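Local coordinates for protein oxidoreductase, zinc-binding dehydrogenase family (Myxococcus xanthus, PDB 5K1S) that acts as a zinc-containing medium-chain reductase, probably NADP-dependent, in an alternative route for making isovaleryl coenzyme A, at residues E185-T190 against V255-V260; M39-R44 against V85-P90. All blocks are in the same frame, centred on the assembly; numbering follows the deposited sequence.

Interaction 1. Residues E185-T190 against V255-V260; sequences ETVLIT and VAVEIV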
loop_
_atom_site.group_PDB
_atom_site.type_symbol
_atom_site.label_atom_id
_atom_site.label_comp_id
_atom_site.label_asym_id
_atom_site.label_seq_id
_atom_site.Cartn_x
_atom_site.Cartn_y
_atom_site.Cartn_z
ATOM N N GLU A 185 6.512 13.195 12.897
ATOM C CA GLU A 185 6.707 11.792 12.578
ATOM C C GLU A 185 8.174 11.509 12.266
ATOM O O GLU A 185 8.945 12.401 11.901
ATOM C CB GLU A 185 5.837 11.381 11.390
ATOM C CG GLU A 185 4.359 11.246 11.716
ATOM C CD GLU A 185 3.522 10.921 10.493
ATOM O OE1 GLU A 185 3.846 11.423 9.398
ATOM O OE2 GLU A 185 2.542 10.157 10.627
ATOM N N THR A 186 8.552 10.244 12.418
ATOM C CA THR A 186 9.885 9.771 12.075
ATOM C C THR A 186 9.827 9.078 10.720
ATOM O O THR A 186 9.006 8.178 10.514
ATOM C CB THR A 186 10.420 8.812 13.139
ATOM O OG1 THR A 186 9.477 7.755 13.350
ATOM C CG2 THR A 186 10.659 9.545 14.452
ATOM N N VAL A 187 10.695 9.499 9.804
ATOM C CA VAL A 187 10.673 9.039 8.419
ATOM C C VAL A 187 11.925 8.216 8.157
ATOM O O VAL A 187 13.043 8.655 8.459
ATOM C CB VAL A 187 10.583 10.220 7.438
ATOM C CG1 VAL A 187 10.457 9.715 6.005
ATOM C CG2 VAL A 187 9.412 11.124 7.798
ATOM N N LEU A 188 11.738 7.028 7.592
ATOM C CA LEU A 188 12.835 6.184 7.144
ATOM C C LEU A 188 12.962 6.304 5.632
ATOM O O LEU A 188 11.967 6.171 4.911
ATOM C CB LEU A 188 12.603 4.725 7.541
ATOM C CG LEU A 188 13.635 3.716 7.032
ATOM C CD1 LEU A 188 15.015 4.026 7.594
ATOM C CD2 LEU A 188 13.214 2.300 7.388
ATOM N N ILE A 189 14.176 6.558 5.156
ATOM C CA ILE A 189 14.444 6.711 3.731
ATOM C C ILE A 189 15.581 5.771 3.362
ATOM O O ILE A 189 16.663 5.835 3.959
ATOM C CB ILE A 189 14.801 8.161 3.360
ATOM C CG1 ILE A 189 13.679 9.113 3.791
ATOM C CG2 ILE A 189 15.055 8.275 1.857
ATOM C CD1 ILE A 189 14.001 10.585 3.595
ATOM N N THR A 190 15.335 4.899 2.391
ATOM C CA THR A 190 16.370 4.058 1.813
ATOM C C THR A 190 16.894 4.701 0.534
ATOM O O THR A 190 16.222 5.525 -0.094
ATOM C CB THR A 190 15.837 2.654 1.513
ATOM O OG1 THR A 190 14.855 2.721 0.473
ATOM C CG2 THR A 190 15.211 2.042 2.760
ATOM N N VAL A 255 6.609 6.316 9.075
ATOM C CA VAL A 255 6.513 6.161 7.630
ATOM C C VAL A 255 7.898 5.845 7.086
ATOM O O VAL A 255 8.916 6.233 7.665
ATOM C CB VAL A 255 5.928 7.427 6.958
ATOM C CG1 VAL A 255 6.754 8.652 7.316
ATOM C CG2 VAL A 255 5.843 7.260 5.444
ATOM N N ALA A 256 7.931 5.127 5.964
ATOM C CA ALA A 256 9.178 4.761 5.309
ATOM C C ALA A 256 9.075 5.059 3.821
ATOM O O ALA A 256 8.065 4.735 3.187
ATOM C CB ALA A 256 9.510 3.282 5.528
ATOM N N VAL A 257 10.117 5.674 3.273
ATOM C CA VAL A 257 10.210 5.965 1.847
ATOM C C VAL A 257 11.134 4.911 1.248
ATOM O O VAL A 257 12.360 4.995 1.373
ATOM C CB VAL A 257 10.724 7.384 1.592
ATOM C CG1 VAL A 257 10.821 7.659 0.099
ATOM C CG2 VAL A 257 9.817 8.403 2.268
ATOM N N GLU A 258 10.548 3.912 0.591
ATOM C CA GLU A 258 11.305 2.779 0.058
ATOM C C GLU A 258 11.696 3.087 -1.382
ATOM O O GLU A 258 10.924 2.850 -2.313
ATOM C CB GLU A 258 10.487 1.496 0.154
ATOM C CG GLU A 258 11.198 0.266 -0.395
ATOM C CD GLU A 258 12.503 -0.031 0.323
ATOM O OE1 GLU A 258 12.476 -0.765 1.335
ATOM O OE2 GLU A 258 13.555 0.473 -0.121
ATOM N N ILE A 259 12.905 3.611 -1.563
ATOM C CA ILE A 259 13.425 3.900 -2.897
ATOM C C ILE A 259 14.160 2.699 -3.474
ATOM O O ILE A 259 14.024 2.391 -4.660
ATOM C CB ILE A 259 14.341 5.140 -2.845
ATOM C CG1 ILE A 259 13.556 6.367 -2.372
ATOM C CG2 ILE A 259 14.969 5.400 -4.216
ATOM C CD1 ILE A 259 14.422 7.578 -2.082
ATOM N N VAL A 260 14.957 2.013 -2.652
ATOM C CA VAL A 260 15.730 0.875 -3.140
ATOM C C VAL A 260 14.799 -0.221 -3.640
ATOM O O VAL A 260 14.923 -0.699 -4.773
ATOM C CB VAL A 260 16.673 0.357 -2.039
ATOM C CG1 VAL A 260 17.457 -0.851 -2.529
ATOM C CG2 VAL A 260 17.622 1.460 -1.586
#
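The carboxylate of Glu258 is met from above its plane by the hydroxyl of Thr190, which donates from OG1 to OE2 over 2.7 Å, Thr190 OG1 standing 48° out of the carboxylate plane. The same OG1 accepts the backbone N-H of Ile259 at 3.0 Å, a bent bond; chi1 of Thr190 (67°) sets OG1 between its own N and carbonyl carbon, facing both partners. Gly261 N also holds OE2 and Thr268 OG1 holds OE1, so the buried acid is gripped at both oxygens. Behind this polar end the strands pair in parallel. Leu188 N donates to Val255 O (2.9 Å), Val257 N to Leu188 O, and Thr190 N to Val257 O (3.1 Å). Val187, Ile189, Val255 and Val257 share one face, on which Val187 CG2 lies 3.7 Å from Val255 CG1 with the two side chains side by side; helix 195-206 packs on Ile189 there. Leu188 and Ala256 occupy the other face, their CB atoms 4.0 Å apart, and helix 262-270 reaches Ala256 through Thr268. Two central neighbours of a six-stranded parallel sheet in 3-2-1-4-5-6 order, with helices on both faces, mark a Rossmann fold, the nucleotide-binding half of medium-chain dehydrogenases.

Interaction 2. Residues M39-R44 against V85-P90; sequences MPRPGR and VIEVGP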
loop_
_atom_site.group_PDB
_atom_site.type_symbol
_atom_site.label_atom_id
_atom_site.label_comp_id
_atom_site.label_asym_id
_atom_site.label_seq_id
_atom_site.Cartn_x
_atom_site.Cartn_y
_atom_site.Cartn_z
ATOM N N MET A 39 12.452 21.949 -37.175
ATOM C CA MET A 39 11.816 22.325 -35.926
ATOM C C MET A 39 10.376 21.817 -35.893
ATOM O O MET A 39 9.704 21.766 -36.925
ATOM C CB MET A 39 11.819 23.837 -35.743
ATOM C CG MET A 39 13.154 24.421 -35.343
ATOM S SD MET A 39 12.960 26.100 -34.722
ATOM C CE MET A 39 14.605 26.739 -35.001
ATOM N N PRO A 40 9.877 21.438 -34.723
ATOM C CA PRO A 40 8.463 21.089 -34.607
ATOM C C PRO A 40 7.591 22.336 -34.557
ATOM O O PRO A 40 8.039 23.432 -34.217
ATOM C CB PRO A 40 8.400 20.313 -33.289
ATOM C CG PRO A 40 9.486 20.919 -32.469
ATOM C CD PRO A 40 10.588 21.264 -33.442
ATOM N N ARG A 41 6.321 22.141 -34.907
ATOM C CA ARG A 41 5.353 23.222 -34.945
ATOM C C ARG A 41 4.290 23.007 -33.881
ATOM O O ARG A 41 3.673 21.935 -33.846
ATOM C CB ARG A 41 4.696 23.303 -36.329
ATOM C CG ARG A 41 5.661 23.637 -37.464
ATOM C CD ARG A 41 6.358 24.963 -37.224
ATOM N NE ARG A 41 5.403 26.026 -36.923
ATOM C CZ ARG A 41 5.724 27.188 -36.366
ATOM N NH1 ARG A 41 6.984 27.449 -36.038
ATOM N NH2 ARG A 41 4.780 28.093 -36.132
ATOM N N PRO A 42 4.039 23.981 -33.004
ATOM C CA PRO A 42 2.999 23.798 -31.988
ATOM C C PRO A 42 1.606 23.962 -32.573
ATOM O O PRO A 42 1.334 24.890 -33.339
ATOM C CB PRO A 42 3.305 24.903 -30.971
ATOM C CG PRO A 42 3.906 25.988 -31.791
ATOM C CD PRO A 42 4.694 25.297 -32.881
ATOM N N GLY A 43 0.719 23.046 -32.202
ATOM C CA GLY A 43 -0.666 23.091 -32.604
ATOM C C GLY A 43 -1.568 23.567 -31.486
ATOM O O GLY A 43 -1.125 24.154 -30.492
ATOM N N ARG A 44 -2.860 23.303 -31.647
ATOM C CA ARG A 44 -3.832 23.720 -30.648
ATOM C C ARG A 44 -3.509 23.092 -29.298
ATOM O O ARG A 44 -3.241 21.890 -29.203
ATOM C CB ARG A 44 -5.243 23.338 -31.095
ATOM C CG ARG A 44 -6.292 23.479 -30.006
ATOM C CD ARG A 44 -7.666 23.782 -30.580
ATOM N NE ARG A 44 -7.718 25.109 -31.192
ATOM C CZ ARG A 44 -8.841 25.752 -31.499
ATOM N NH1 ARG A 44 -10.021 25.198 -31.247
ATOM N NH2 ARG A 44 -8.784 26.956 -32.053
ATOM N N VAL A 85 9.207 29.455 -23.476
ATOM C CA VAL A 85 8.121 29.492 -24.450
ATOM C C VAL A 85 8.446 30.569 -25.480
ATOM O O VAL A 85 8.457 31.761 -25.159
ATOM C CB VAL A 85 6.772 29.759 -23.773
ATOM C CG1 VAL A 85 5.656 29.857 -24.808
ATOM C CG2 VAL A 85 6.470 28.670 -22.753
ATOM N N ILE A 86 8.715 30.156 -26.722
ATOM C CA ILE A 86 8.949 31.100 -27.811
ATOM C C ILE A 86 7.757 31.213 -28.748
ATOM O O ILE A 86 7.709 32.152 -29.558
ATOM C CB ILE A 86 10.205 30.726 -28.626
ATOM C CG1 ILE A 86 10.026 29.369 -29.316
ATOM C CG2 ILE A 86 11.429 30.711 -27.720
ATOM C CD1 ILE A 86 11.060 29.090 -30.384
ATOM N N GLU A 87 6.802 30.289 -28.674
ATOM C CA GLU A 87 5.622 30.342 -29.521
ATOM C C GLU A 87 4.522 29.528 -28.862
ATOM O O GLU A 87 4.795 28.503 -28.232
ATOM C CB GLU A 87 5.917 29.802 -30.926
ATOM C CG GLU A 87 4.721 29.822 -31.864
ATOM C CD GLU A 87 5.023 29.160 -33.192
ATOM O OE1 GLU A 87 6.162 28.679 -33.369
ATOM O OE2 GLU A 87 4.124 29.119 -34.057
ATOM N N VAL A 88 3.286 29.992 -29.010
ATOM C CA VAL A 88 2.120 29.308 -28.471
ATOM C C VAL A 88 1.133 29.078 -29.604
ATOM O O VAL A 88 1.005 29.913 -30.506
ATOM C CB VAL A 88 1.457 30.109 -27.329
ATOM C CG1 VAL A 88 2.464 30.394 -26.222
ATOM C CG2 VAL A 88 0.854 31.405 -27.857
ATOM N N GLY A 89 0.445 27.942 -29.561
ATOM C CA GLY A 89 -0.660 27.695 -30.451
ATOM C C GLY A 89 -1.942 28.214 -29.839
ATOM O O GLY A 89 -1.959 28.685 -28.697
ATOM N N PRO A 90 -3.042 28.151 -30.585
ATOM C CA PRO A 90 -4.329 28.553 -30.014
ATOM C C PRO A 90 -4.691 27.680 -28.821
ATOM O O PRO A 90 -4.194 26.564 -28.657
ATOM C CB PRO A 90 -5.315 28.365 -31.174
ATOM C CG PRO A 90 -4.633 27.441 -32.124
ATOM C CD PRO A 90 -3.167 27.702 -31.981
#
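The loop joining strand 32-38 to strand 46-56 of the GroES-like part of the reductase runs beside the end of strand 80-88, where Arg41 and Pro42 meet Glu87. A salt bridge joins Arg41 NH2 to Glu87 OE2, while NH1 of Arg41 stands 3.1 Å from OE1 of Glu87 and is hydrogen-bonded to Gln15 OE1. Glu87 OE2 lies oblique to the Arg41 guanidinium, whose plane is turned 44° from that of the carboxylate. Glu87 reaches the loop as an extended chain, with CG anti to the backbone N (chi1 180°); the Arg41 chain, bent at chi2 and chi3, crosses it at about a right angle. The Pro42 ring touches both: its CD sits 4.1 Å above the centre of the Arg41 guanidinium, and its CG lies 3.6 Å from CD of Glu87. An alanine in place of Glu87 would probably leave Arg41 without its charge mate here and open a gap beside the Pro42 ring. Residues 41-44 run about 31° from 87-90 before leading into strand 46-56, with which strand 80-88 pairs antiparallel through Ile86 and Glu87 to Leu48. Farther on, Gly89 CA makes a C-H...O contact of 3.6 Å with Gly43 O, and Arg44 CA makes another with Pro90 O. The Pro90 ring meets the edge of the Arg44 guanidinium, CB 3.8 Å from NH2, while Arg44 NE forms a salt bridge with Asp91.

How the interactions relate
From the N terminus, interaction 2 comes first: the loop at 39-44 leads into strand 46-56 and helix 58-64, and strand 80-88 returns to close a loop of 40 residues that carries the zinc ligands Cys57 and His79. The chain then passes the four-cysteine zinc site and Cys166 before 185-190 opens interaction 1. Its 64-residue loop, through helix 195-206 and strands 210-215 and 231-234, closes at 255-260. The contacts follow in series, neither nested nor crossed. Their centres lie about 42 Å apart on opposite sides of the chain's centre, one at the surface of the GroES-like part, the other inside the Rossmann sheet.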